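PDB 2OCD: L-asparaginase I from Vibrio cholerae, which probably hydrolyses L-asparagine to L-aspartate and ammonium, as a homotetrameric member of the asparaginase 1 family. Local coordinates for residues 150-155 against 169-174; 173-178 against 273-278; 210-215 against 232-237; 237-242 against 267-272. All coordinates share one frame; numbering follows the deposited sequence.

Interaction 1 (150-155 against 169-174)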
loop_
_atom_site.group_PDB
_atom_site.type_symbol
_atom_site.label_atom_id
_atom_site.label_comp_id
_atom_site.label_asym_id
_atom_site.label_seq_id
_atom_site.Cartn_x
_atom_site.Cartn_y
_atom_site.Cartn_z
ATOM N N PHE B 150 -21.151 2.650 2.510
ATOM C CA PHE B 150 -20.441 2.332 1.312
ATOM C C PHE B 150 -19.724 3.573 0.756
ATOM O O PHE B 150 -20.370 4.618 0.512
ATOM C CB PHE B 150 -21.407 1.709 0.319
ATOM C CG PHE B 150 -20.751 1.193 -0.904
ATOM C CD1 PHE B 150 -19.917 0.088 -0.846
ATOM C CD2 PHE B 150 -20.969 1.768 -2.108
ATOM C CE1 PHE B 150 -19.280 -0.405 -1.990
ATOM C CE2 PHE B 150 -20.332 1.267 -3.237
ATOM C CZ PHE B 150 -19.491 0.199 -3.165
ATOM N N PHE B 151 -18.395 3.467 0.614
ATOM C CA PHE B 151 -17.573 4.531 0.035
ATOM C C PHE B 151 -16.204 3.975 -0.360
ATOM O O PHE B 151 -15.758 2.960 0.211
ATOM C CB PHE B 151 -17.410 5.691 1.020
ATOM C CG PHE B 151 -17.567 7.077 0.406
ATOM C CD1 PHE B 151 -18.826 7.619 0.203
ATOM C CD2 PHE B 151 -16.451 7.853 0.103
ATOM C CE1 PHE B 151 -18.974 8.912 -0.319
ATOM C CE2 PHE B 151 -16.559 9.149 -0.406
ATOM C CZ PHE B 151 -17.819 9.690 -0.614
ATOM N N ASN B 152 -15.548 4.635 -1.315
ATOM C CA ASN B 152 -14.241 4.186 -1.799
ATOM C C ASN B 152 -14.285 2.684 -2.119
ATOM O O ASN B 152 -13.436 1.950 -1.678
ATOM C CB ASN B 152 -13.123 4.456 -0.751
ATOM C CG ASN B 152 -13.212 5.875 -0.094
ATOM O OD1 ASN B 152 -13.721 6.032 1.038
ATOM N ND2 ASN B 152 -12.709 6.894 -0.795
ATOM N N ASN B 153 -15.330 2.196 -2.783
ATOM C CA ASN B 153 -15.419 0.784 -3.187
ATOM C C ASN B 153 -15.406 -0.261 -2.070
ATOM O O ASN B 153 -15.133 -1.450 -2.290
ATOM C CB ASN B 153 -14.322 0.436 -4.187
ATOM C CG ASN B 153 -14.357 1.308 -5.398
ATOM O OD1 ASN B 153 -15.405 1.507 -6.013
ATOM N ND2 ASN B 153 -13.208 1.854 -5.751
ATOM N N ARG B 154 -15.737 0.154 -0.869
ATOM C CA ARG B 154 -15.773 -0.798 0.239
ATOM C C ARG B 154 -16.987 -0.579 1.140
ATOM O O ARG B 154 -17.482 0.537 1.268
ATOM C CB ARG B 154 -14.476 -0.757 1.008
ATOM C CG ARG B 154 -14.280 0.427 1.918
ATOM C CD ARG B 154 -12.884 0.387 2.617
ATOM N NE ARG B 154 -11.849 0.902 1.706
ATOM C CZ ARG B 154 -11.413 2.167 1.650
ATOM N NH1 ARG B 154 -11.851 3.093 2.481
ATOM N NH2 ARG B 154 -10.520 2.495 0.747
ATOM N N LEU B 155 -17.515 -1.666 1.681
ATOM C CA LEU B 155 -18.656 -1.587 2.535
ATOM C C LEU B 155 -18.173 -1.807 3.929
ATOM O O LEU B 155 -17.626 -2.866 4.223
ATOM C CB LEU B 155 -19.634 -2.697 2.192
ATOM C CG LEU B 155 -20.917 -2.650 3.020
ATOM C CD1 LEU B 155 -21.754 -1.439 2.575
ATOM C CD2 LEU B 155 -21.705 -3.994 2.930
ATOM N N PHE B 169 -9.729 14.327 -2.078
ATOM C CA PHE B 169 -9.810 12.885 -1.902
ATOM C C PHE B 169 -10.466 12.504 -0.569
ATOM O O PHE B 169 -9.806 12.020 0.340
ATOM C CB PHE B 169 -8.401 12.284 -2.019
ATOM C CG PHE B 169 -8.346 10.792 -1.750
ATOM C CD1 PHE B 169 -9.317 9.933 -2.293
ATOM C CD2 PHE B 169 -7.331 10.249 -0.935
ATOM C CE1 PHE B 169 -9.277 8.549 -2.031
ATOM C CE2 PHE B 169 -7.274 8.878 -0.672
ATOM C CZ PHE B 169 -8.253 8.019 -1.220
ATOM N N SER B 170 -11.766 12.716 -0.463
ATOM C CA SER B 170 -12.507 12.354 0.738
ATOM C C SER B 170 -12.798 10.839 0.846
ATOM O O SER B 170 -12.973 10.160 -0.157
ATOM C CB SER B 170 -13.796 13.177 0.817
ATOM O OG SER B 170 -14.868 12.392 1.267
ATOM N N ALA B 171 -12.853 10.317 2.067
ATOM C CA ALA B 171 -12.821 8.892 2.259
ATOM C C ALA B 171 -13.245 8.444 3.657
ATOM O O ALA B 171 -13.182 9.198 4.617
ATOM C CB ALA B 171 -11.426 8.399 1.976
ATOM N N PHE B 172 -13.643 7.189 3.771
ATOM C CA PHE B 172 -14.007 6.612 5.063
ATOM C C PHE B 172 -13.238 5.312 5.313
ATOM O O PHE B 172 -13.124 4.499 4.418
ATOM C CB PHE B 172 -15.483 6.286 5.114
ATOM C CG PHE B 172 -16.371 7.482 5.046
ATOM C CD1 PHE B 172 -16.925 8.022 6.194
ATOM C CD2 PHE B 172 -16.690 8.056 3.826
ATOM C CE1 PHE B 172 -17.749 9.129 6.141
ATOM C CE2 PHE B 172 -17.496 9.158 3.756
ATOM C CZ PHE B 172 -18.026 9.708 4.926
ATOM N N SER B 173 -12.779 5.110 6.548
ATOM C CA SER B 173 -12.199 3.825 7.015
ATOM C C SER B 173 -12.864 3.311 8.293
ATOM O O SER B 173 -13.497 4.086 9.050
ATOM C CB SER B 173 -10.751 4.029 7.371
ATOM O OG SER B 173 -10.734 5.145 8.221
ATOM N N SER B 174 -12.717 2.004 8.521
ATOM C CA SER B 174 -13.017 1.421 9.787
ATOM C C SER B 174 -11.714 0.939 10.318
ATOM O O SER B 174 -11.302 -0.145 10.042
ATOM C CB SER B 174 -14.066 0.289 9.691
ATOM O OG SER B 174 -14.063 -0.425 8.488
#
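Phe172 turns the edge of its ring to the face of Phe151 in a T-shaped pair that joins strand 171-173 to the beta hairpin 147-157, whose type I' turn runs from Phe151 to Arg154. The ring planes stand at 72°, with centroids 5.1 Å apart, and CE2 of Phe172 lies over the centre of the Phe151 ring. CG of Phe172 is anti to its carbonyl carbon (chi1 -65°), and CD2 comes within 3.7 Å of Phe151 CG. Two flat, apolar rings suit this buried place: both also touch Thr91, predicted to bind substrate, which places the pair beside the predicted active site.

Beside the rings, Asn152 uses both ends of its amide on the passing backbone. Its OD1 accepts Phe172 N at 3.0 Å, with the donor tilted 21° from the carbonyl plane, while ND2 gives a weak bond of 3.3 Å to Ser170 O. An asparagine fits here because it can offer an acceptor and a donor at once, and the short side chain of Ala171 lets its CB sit 3.4 Å from Asn152 ND2. Arg154, bent at chi3, brings NH1 2.7 Å from Phe172 O, which lies at the guanidinium edge.

Interaction 2 (173-178 against 273-278)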
loop_
_atom_site.group_PDB
_atom_site.type_symbol
_atom_site.label_atom_id
_atom_site.label_comp_id
_atom_site.label_asym_id
_atom_site.label_seq_id
_atom_site.Cartn_x
_atom_site.Cartn_y
_atom_site.Cartn_z
ATOM N N SER B 173 -12.779 5.110 6.548
ATOM C CA SER B 173 -12.199 3.825 7.015
ATOM C C SER B 173 -12.864 3.311 8.293
ATOM O O SER B 173 -13.497 4.086 9.050
ATOM C CB SER B 173 -10.751 4.029 7.371
ATOM O OG SER B 173 -10.734 5.145 8.221
ATOM N N SER B 174 -12.717 2.004 8.521
ATOM C CA SER B 174 -13.017 1.421 9.787
ATOM C C SER B 174 -11.714 0.939 10.318
ATOM O O SER B 174 -11.302 -0.145 10.042
ATOM C CB SER B 174 -14.066 0.289 9.691
ATOM O OG SER B 174 -14.063 -0.425 8.488
ATOM N N PRO B 175 -11.043 1.757 11.100
ATOM C CA PRO B 175 -9.642 1.420 11.414
ATOM C C PRO B 175 -9.477 0.126 12.190
ATOM O O PRO B 175 -8.461 -0.549 12.048
ATOM C CB PRO B 175 -9.179 2.596 12.298
ATOM C CG PRO B 175 -10.218 3.665 12.095
ATOM C CD PRO B 175 -11.492 2.982 11.785
ATOM N N ASN B 176 -10.481 -0.193 12.998
ATOM C CA ASN B 176 -10.452 -1.308 13.931
ATOM C C ASN B 176 -11.277 -2.562 13.492
ATOM O O ASN B 176 -11.335 -3.548 14.224
ATOM C CB ASN B 176 -10.906 -0.777 15.312
ATOM C CG ASN B 176 -9.859 0.151 15.972
ATOM O OD1 ASN B 176 -8.671 -0.165 16.000
ATOM N ND2 ASN B 176 -10.306 1.263 16.532
ATOM N N LEU B 177 -11.889 -2.523 12.301
ATOM C CA LEU B 177 -12.608 -3.659 11.730
ATOM C C LEU B 177 -12.352 -3.689 10.219
ATOM O O LEU B 177 -12.490 -2.679 9.557
ATOM C CB LEU B 177 -14.107 -3.531 12.009
ATOM C CG LEU B 177 -15.095 -4.728 12.119
ATOM C CD1 LEU B 177 -15.891 -4.934 10.845
ATOM C CD2 LEU B 177 -14.379 -6.021 12.595
ATOM N N PRO B 178 -11.936 -4.832 9.663
ATOM C CA PRO B 178 -11.827 -4.877 8.202
ATOM C C PRO B 178 -13.158 -4.693 7.549
ATOM O O PRO B 178 -14.150 -5.074 8.132
ATOM C CB PRO B 178 -11.360 -6.298 7.920
ATOM C CG PRO B 178 -10.681 -6.736 9.186
ATOM C CD PRO B 178 -11.500 -6.101 10.285
ATOM N N GLN B 273 -7.371 8.517 21.950
ATOM C CA GLN B 273 -7.200 9.526 20.900
ATOM C C GLN B 273 -6.362 8.983 19.711
ATOM O O GLN B 273 -6.396 9.553 18.644
ATOM C CB GLN B 273 -6.743 10.903 21.437
ATOM C CG GLN B 273 -5.352 11.018 22.028
ATOM C CD GLN B 273 -5.120 12.314 22.900
ATOM O OE1 GLN B 273 -5.845 12.592 23.875
ATOM N NE2 GLN B 273 -4.083 13.067 22.552
ATOM N N CYS B 274 -5.695 7.836 19.852
ATOM C CA CYS B 274 -5.128 7.110 18.671
ATOM C C CYS B 274 -6.159 6.626 17.647
ATOM O O CYS B 274 -7.296 6.351 18.016
ATOM C CB CYS B 274 -4.394 5.892 19.144
ATOM S SG CYS B 274 -2.988 6.381 20.007
ATOM N N LEU B 275 -5.773 6.494 16.384
ATOM C CA LEU B 275 -6.751 6.181 15.358
ATOM C C LEU B 275 -7.096 4.686 15.452
ATOM O O LEU B 275 -8.091 4.312 16.050
ATOM C CB LEU B 275 -6.255 6.619 13.978
ATOM C CG LEU B 275 -7.104 6.183 12.780
ATOM C CD1 LEU B 275 -8.444 6.954 12.809
ATOM C CD2 LEU B 275 -6.329 6.338 11.454
ATOM N N ALA B 276 -6.271 3.808 14.917
ATOM C CA ALA B 276 -6.483 2.382 15.157
ATOM C C ALA B 276 -6.044 2.162 16.594
ATOM O O ALA B 276 -5.149 2.862 17.077
ATOM C CB ALA B 276 -5.651 1.552 14.209
ATOM N N GLY B 277 -6.665 1.229 17.294
ATOM C CA GLY B 277 -6.229 0.941 18.652
ATOM C C GLY B 277 -7.323 0.912 19.698
ATOM O O GLY B 277 -8.401 1.487 19.512
ATOM N N LYS B 278 -7.003 0.256 20.813
ATOM C CA LYS B 278 -8.008 -0.195 21.746
ATOM C C LYS B 278 -7.629 0.107 23.202
ATOM O O LYS B 278 -6.547 -0.250 23.664
ATOM C CB LYS B 278 -8.201 -1.686 21.544
ATOM C CG LYS B 278 -9.421 -2.196 22.216
ATOM C CD LYS B 278 -9.293 -3.646 22.678
ATOM C CE LYS B 278 -9.785 -4.637 21.666
ATOM N NZ LYS B 278 -10.655 -5.684 22.347
#
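Pro175 and Asn176, the two central residues of a type I beta turn from Ser174 to Leu177, present their side chains to the backbone around Ala276. They bury more surface here than any residue of 273-278, where Leu275 contributes most. Pro175 supplies the apolar half. CG of its ring meets Leu275 CD1 at 3.8 Å, the two side chains crossing at about a right angle, and its CB lies 3.9 Å from Ala276 CA. A proline suits the first of these central positions, since its fixed phi is already that of the turn and its ring offers a compact apolar surface.

Asn176 supplies the polar half. Its CG stands beside its own backbone N (chi1 -71°), and Gly277 N donates to Asn176 OD1 at 2.8 Å. The bond is nearly straight, 173° at the hydrogen, and the donor lies in the carbonyl plane on a lone pair. ND2 has a weak bond to Asp300 O, which helps to fix the amide's rotation. At the backbone angles of Gly277 a CB would run into the preceding carbonyl O, so glycine suits the place. Ala276 and Gly277 also pair with a strand of a second subunit. The turn thus joins the N-terminal asparaginase region to a C-terminal segment at the subunit interface, where an uncharged amide oxygen satisfies the N-H of buried Gly277 without placing a charge there.

Interaction 3 (210-215 against 232-237)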
loop_
_atom_site.group_PDB
_atom_site.type_symbol
_atom_site.label_atom_id
_atom_site.label_comp_id
_atom_site.label_asym_id
_atom_site.label_seq_id
_atom_site.Cartn_x
_atom_site.Cartn_y
_atom_site.Cartn_z
ATOM N N PRO B 210 -31.554 14.231 21.900
ATOM C CA PRO B 210 -30.265 14.856 22.167
ATOM C C PRO B 210 -29.872 14.726 23.602
ATOM O O PRO B 210 -30.719 14.805 24.462
ATOM C CB PRO B 210 -30.513 16.340 21.865
ATOM C CG PRO B 210 -31.715 16.370 20.973
ATOM C CD PRO B 210 -32.548 15.236 21.464
ATOM N N GLN B 211 -28.589 14.570 23.855
ATOM C CA GLN B 211 -28.094 14.384 25.196
ATOM C C GLN B 211 -26.905 15.281 25.344
ATOM O O GLN B 211 -26.102 15.385 24.417
ATOM C CB GLN B 211 -27.642 12.946 25.437
ATOM C CG GLN B 211 -28.722 11.901 25.227
ATOM C CD GLN B 211 -29.803 11.939 26.301
ATOM O OE1 GLN B 211 -29.544 12.345 27.464
ATOM N NE2 GLN B 211 -31.023 11.547 25.924
ATOM N N PRO B 212 -26.790 15.935 26.513
ATOM C CA PRO B 212 -25.680 16.809 26.802
ATOM C C PRO B 212 -24.439 15.982 27.143
ATOM O O PRO B 212 -24.140 15.771 28.302
ATOM C CB PRO B 212 -26.193 17.627 27.990
ATOM C CG PRO B 212 -27.122 16.680 28.705
ATOM C CD PRO B 212 -27.756 15.881 27.633
ATOM N N ILE B 213 -23.746 15.516 26.107
ATOM C CA ILE B 213 -22.576 14.679 26.249
ATOM C C ILE B 213 -21.367 15.572 26.107
ATOM O O ILE B 213 -21.221 16.242 25.098
ATOM C CB ILE B 213 -22.572 13.590 25.158
ATOM C CG1 ILE B 213 -23.799 12.675 25.336
ATOM C CG2 ILE B 213 -21.288 12.743 25.197
ATOM C CD1 ILE B 213 -24.086 11.787 24.136
ATOM N N GLY B 214 -20.507 15.587 27.119
ATOM C CA GLY B 214 -19.215 16.276 27.033
ATOM C C GLY B 214 -18.165 15.394 26.397
ATOM O O GLY B 214 -18.246 14.178 26.482
ATOM N N VAL B 215 -17.187 15.998 25.730
ATOM C CA VAL B 215 -16.090 15.254 25.122
ATOM C C VAL B 215 -14.734 15.898 25.426
ATOM O O VAL B 215 -14.470 16.975 24.919
ATOM C CB VAL B 215 -16.292 15.219 23.613
ATOM C CG1 VAL B 215 -15.197 14.372 22.936
ATOM C CG2 VAL B 215 -17.670 14.714 23.295
ATOM N N LEU B 232 -20.073 20.549 34.113
ATOM C CA LEU B 232 -21.198 21.280 34.665
ATOM C C LEU B 232 -22.494 20.804 34.048
ATOM O O LEU B 232 -22.516 20.280 32.924
ATOM C CB LEU B 232 -21.062 22.788 34.483
ATOM C CG LEU B 232 -20.175 23.477 35.508
ATOM C CD1 LEU B 232 -20.064 25.005 35.246
ATOM C CD2 LEU B 232 -20.692 23.174 36.915
ATOM N N GLN B 233 -23.580 21.010 34.805
ATOM C CA GLN B 233 -24.895 20.568 34.385
ATOM C C GLN B 233 -25.168 21.421 33.172
ATOM O O GLN B 233 -24.729 22.575 33.111
ATOM C CB GLN B 233 -25.958 20.760 35.450
ATOM C CG GLN B 233 -25.520 20.424 36.891
ATOM C CD GLN B 233 -26.071 19.102 37.437
ATOM O OE1 GLN B 233 -26.495 18.201 36.671
ATOM N NE2 GLN B 233 -26.069 18.982 38.793
ATOM N N PRO B 234 -25.868 20.844 32.189
ATOM C CA PRO B 234 -26.646 19.585 32.231
ATOM C C PRO B 234 -25.932 18.265 31.859
ATOM O O PRO B 234 -26.565 17.214 31.726
ATOM C CB PRO B 234 -27.739 19.859 31.192
ATOM C CG PRO B 234 -27.004 20.703 30.172
ATOM C CD PRO B 234 -25.940 21.480 30.871
ATOM N N VAL B 235 -24.632 18.292 31.705
ATOM C CA VAL B 235 -23.988 17.136 31.109
ATOM C C VAL B 235 -24.336 15.825 31.803
ATOM O O VAL B 235 -24.166 15.678 32.998
ATOM C CB VAL B 235 -22.493 17.370 31.044
ATOM C CG1 VAL B 235 -21.750 16.042 30.965
ATOM C CG2 VAL B 235 -22.202 18.323 29.851
ATOM N N ASN B 236 -24.867 14.867 31.067
ATOM C CA ASN B 236 -25.152 13.557 31.670
ATOM C C ASN B 236 -24.158 12.439 31.246
ATOM O O ASN B 236 -24.210 11.320 31.803
ATOM C CB ASN B 236 -26.583 13.123 31.358
ATOM C CG ASN B 236 -26.842 12.984 29.864
ATOM O OD1 ASN B 236 -25.909 13.091 29.035
ATOM N ND2 ASN B 236 -28.109 12.754 29.500
ATOM N N ALA B 237 -23.294 12.721 30.262
ATOM C CA ALA B 237 -22.258 11.775 29.836
ATOM C C ALA B 237 -21.028 12.521 29.327
ATOM O O ALA B 237 -21.082 13.723 29.041
ATOM C CB ALA B 237 -22.771 10.781 28.782
#
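Pro212 packs its ring against Pro234, with CB of Pro212 3.9 Å from CG of Pro234, and this apolar pair is the centre of the contact. CG of Pro212 also approaches the carbonyl O of Pro234. The cis peptide bond before Pro234 bends the chain here. Both prolines suit positions where the backbone must turn: Pro212 itself is the centre of an inverse gamma turn. Val235 continues the apolar patch with its branches beside the Pro212 carbonyl, and Val226 of a second subunit packs on both Pro212 and Val235.

Toward the interior, Ile213 sets CG1 4.1 Å from CB of Ala237, and both side chains lie on the face of the sheet covered by helix 303-315. The two residues form a parallel bridge between strands 213-217 and 237-242, joined through helix 224-231 in a beta-alpha-beta arrangement within the C-terminal asparaginase region. Gly214 N donates to Ala237 O at 2.7 Å, and the lack of a side chain on Gly214 suits a position close to both Val235 and that carbonyl.

The Pro212 carbonyl leads out to the polar edge, where it accepts Asn236 N at 3.0 Å. In the side chain of Asn236, CG is set between the backbone N and the carbonyl carbon (chi1 61°), and ND2 donates a hydrogen bond to Gln211 OE1. The two amide planes are nearly coplanar, 13° apart, and Asn236 ND2 lies in the plane of the Gln211 side-chain carbonyl. At the other end of that amide, NE2 of Gln211 donates to Ser315 OG.

Interaction 4 (237-242 against 267-272)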
loop_
_atom_site.group_PDB
_atom_site.type_symbol
_atom_site.label_atom_id
_atom_site.label_comp_id
_atom_site.label_asym_id
_atom_site.label_seq_id
_atom_site.Cartn_x
_atom_site.Cartn_y
_atom_site.Cartn_z
ATOM N N ALA B 237 -23.294 12.721 30.262
ATOM C CA ALA B 237 -22.258 11.775 29.836
ATOM C C ALA B 237 -21.028 12.521 29.327
ATOM O O ALA B 237 -21.082 13.723 29.041
ATOM C CB ALA B 237 -22.771 10.781 28.782
HETATM N N MSE B 238 -19.926 11.776 29.221
HETATM C CA MSE B 238 -18.594 12.324 29.099
HETATM C C MSE B 238 -17.669 11.307 28.435
HETATM O O MSE B 238 -17.358 10.248 28.992
HETATM C CB MSE B 238 -18.108 12.637 30.514
HETATM C CG MSE B 238 -16.582 12.768 30.743
HETATM SE SE MSE B 238 -15.938 14.469 30.117
HETATM C CE MSE B 238 -17.586 15.561 30.340
ATOM N N ILE B 239 -17.216 11.633 27.247
ATOM C CA ILE B 239 -16.218 10.828 26.548
ATOM C C ILE B 239 -14.808 11.413 26.786
ATOM O O ILE B 239 -14.533 12.563 26.525
ATOM C CB ILE B 239 -16.522 10.729 25.026
ATOM C CG1 ILE B 239 -17.908 10.127 24.811
ATOM C CG2 ILE B 239 -15.475 9.876 24.293
ATOM C CD1 ILE B 239 -18.344 10.179 23.340
ATOM N N LEU B 240 -13.918 10.558 27.258
ATOM C CA LEU B 240 -12.573 10.936 27.600
ATOM C C LEU B 240 -11.645 10.367 26.571
ATOM O O LEU B 240 -11.534 9.174 26.522
ATOM C CB LEU B 240 -12.274 10.304 28.916
ATOM C CG LEU B 240 -11.514 11.069 29.951
ATOM C CD1 LEU B 240 -12.267 12.359 30.292
ATOM C CD2 LEU B 240 -11.429 10.051 31.120
ATOM N N LEU B 241 -11.022 11.214 25.733
ATOM C CA LEU B 241 -10.099 10.760 24.702
ATOM C C LEU B 241 -8.701 10.806 25.348
ATOM O O LEU B 241 -8.140 11.881 25.629
ATOM C CB LEU B 241 -10.205 11.618 23.424
ATOM C CG LEU B 241 -11.599 11.951 22.829
ATOM C CD1 LEU B 241 -11.655 13.199 21.898
ATOM C CD2 LEU B 241 -12.241 10.743 22.102
ATOM N N THR B 242 -8.147 9.634 25.622
ATOM C CA THR B 242 -6.892 9.533 26.362
ATOM C C THR B 242 -5.764 9.069 25.436
ATOM O O THR B 242 -6.021 8.772 24.256
ATOM C CB THR B 242 -7.026 8.575 27.546
ATOM O OG1 THR B 242 -7.320 7.269 27.061
ATOM C CG2 THR B 242 -8.145 9.036 28.547
ATOM N N ILE B 267 -22.096 9.296 33.206
ATOM C CA ILE B 267 -21.306 8.197 32.615
ATOM C C ILE B 267 -20.000 8.726 31.996
ATOM O O ILE B 267 -19.969 9.787 31.366
ATOM C CB ILE B 267 -22.130 7.378 31.605
ATOM C CG1 ILE B 267 -22.964 6.333 32.347
ATOM C CG2 ILE B 267 -21.229 6.680 30.673
ATOM C CD1 ILE B 267 -24.282 6.122 31.734
ATOM N N VAL B 268 -18.918 7.994 32.222
ATOM C CA VAL B 268 -17.621 8.462 31.875
ATOM C C VAL B 268 -16.891 7.323 31.147
ATOM O O VAL B 268 -16.533 6.294 31.741
ATOM C CB VAL B 268 -16.872 8.988 33.115
ATOM C CG1 VAL B 268 -15.445 9.502 32.716
ATOM C CG2 VAL B 268 -17.678 10.121 33.812
ATOM N N VAL B 269 -16.717 7.500 29.839
ATOM C CA VAL B 269 -16.248 6.437 28.984
ATOM C C VAL B 269 -14.899 6.861 28.471
ATOM O O VAL B 269 -14.688 8.022 28.118
ATOM C CB VAL B 269 -17.233 6.174 27.812
ATOM C CG1 VAL B 269 -17.431 7.407 26.980
ATOM C CG2 VAL B 269 -16.785 4.959 26.922
ATOM N N ASN B 270 -13.974 5.915 28.480
ATOM C CA ASN B 270 -12.625 6.198 28.112
ATOM C C ASN B 270 -12.350 5.640 26.705
ATOM O O ASN B 270 -12.332 4.439 26.559
ATOM C CB ASN B 270 -11.702 5.586 29.188
ATOM C CG ASN B 270 -10.209 5.676 28.834
ATOM O OD1 ASN B 270 -9.791 6.423 27.891
ATOM N ND2 ASN B 270 -9.400 4.915 29.569
ATOM N N LEU B 271 -12.175 6.499 25.692
ATOM C CA LEU B 271 -11.709 6.069 24.364
ATOM C C LEU B 271 -10.285 6.529 24.102
ATOM O O LEU B 271 -9.850 7.497 24.673
ATOM C CB LEU B 271 -12.510 6.700 23.266
ATOM C CG LEU B 271 -14.008 6.542 23.112
ATOM C CD1 LEU B 271 -14.339 7.070 21.716
ATOM C CD2 LEU B 271 -14.454 5.097 23.240
ATOM N N THR B 272 -9.562 5.881 23.201
ATOM C CA THR B 272 -8.220 6.358 22.832
ATOM C C THR B 272 -8.250 7.526 21.806
ATOM O O THR B 272 -9.074 7.540 20.909
ATOM C CB THR B 272 -7.346 5.176 22.308
ATOM O OG1 THR B 272 -5.973 5.588 22.206
ATOM C CG2 THR B 272 -7.873 4.628 20.950
#
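Strands 237-242 and 267-272 are the two parallel strands of a beta-alpha-beta unit, connected by helix 252-263, and they lie side by side in the four-stranded parallel sheet of the C-terminal region. Their short axes come within 4.6 Å, at 32° to each other, so the pair is twisted. From Met238 O to Val269 N the bond is 2.9 Å; Val269 O then accepts Leu240 N, Leu240 O accepts Leu271 N, and Leu271 O accepts Thr242 N.

On one face, Ile239 and Val269 lie alongside each other and point the same way, with CG1 of each 3.5 Å apart. CG2 of Ile239 also reaches CG of Leu271 at 3.8 Å. Beta-branched residues and leucine suit this buried face, which helices 303-315 and 320-327 help to cover. On the other face the selenomethionine at Met238 runs beside Val268, its CG 4.0 Å from Val268 CG1; the chain bends at chi2 and chi3, leads away from strand 267-272 and touches Ile216 of strand 213-217.

At the C-terminal ends of the strands the contact turns polar. Asn270 has CG anti to its backbone N (chi1 173°), and its ND2 is satisfied by Gly246 O. The side chains of Thr242 and Asn270 cross at about a right angle, and Thr242 OG1 donates to Asn270 OD1 at 2.7 Å, in the carbonyl plane and on a lone pair.

Following the chain from the N terminus, interaction 1 closes first, bringing strand 171-173 back onto the hairpin turn within 150-155. Interaction 2 opens on the end of that stretch, sharing Ser173 and Ser174, and closes a much longer loop at 273-278, tying the N-terminal asparaginase region to the C-terminal one. Interactions 3 and 4 are both nested inside this loop and follow each other in series. They share Ala237 and build neighbouring parts of one parallel sheet. Strand 267-272 then leads directly into 273-278, so interactions 4 and 2 touch. Interactions 1 and 3 lie on opposite sides of the chain's centre, their own centres about 31 Å apart.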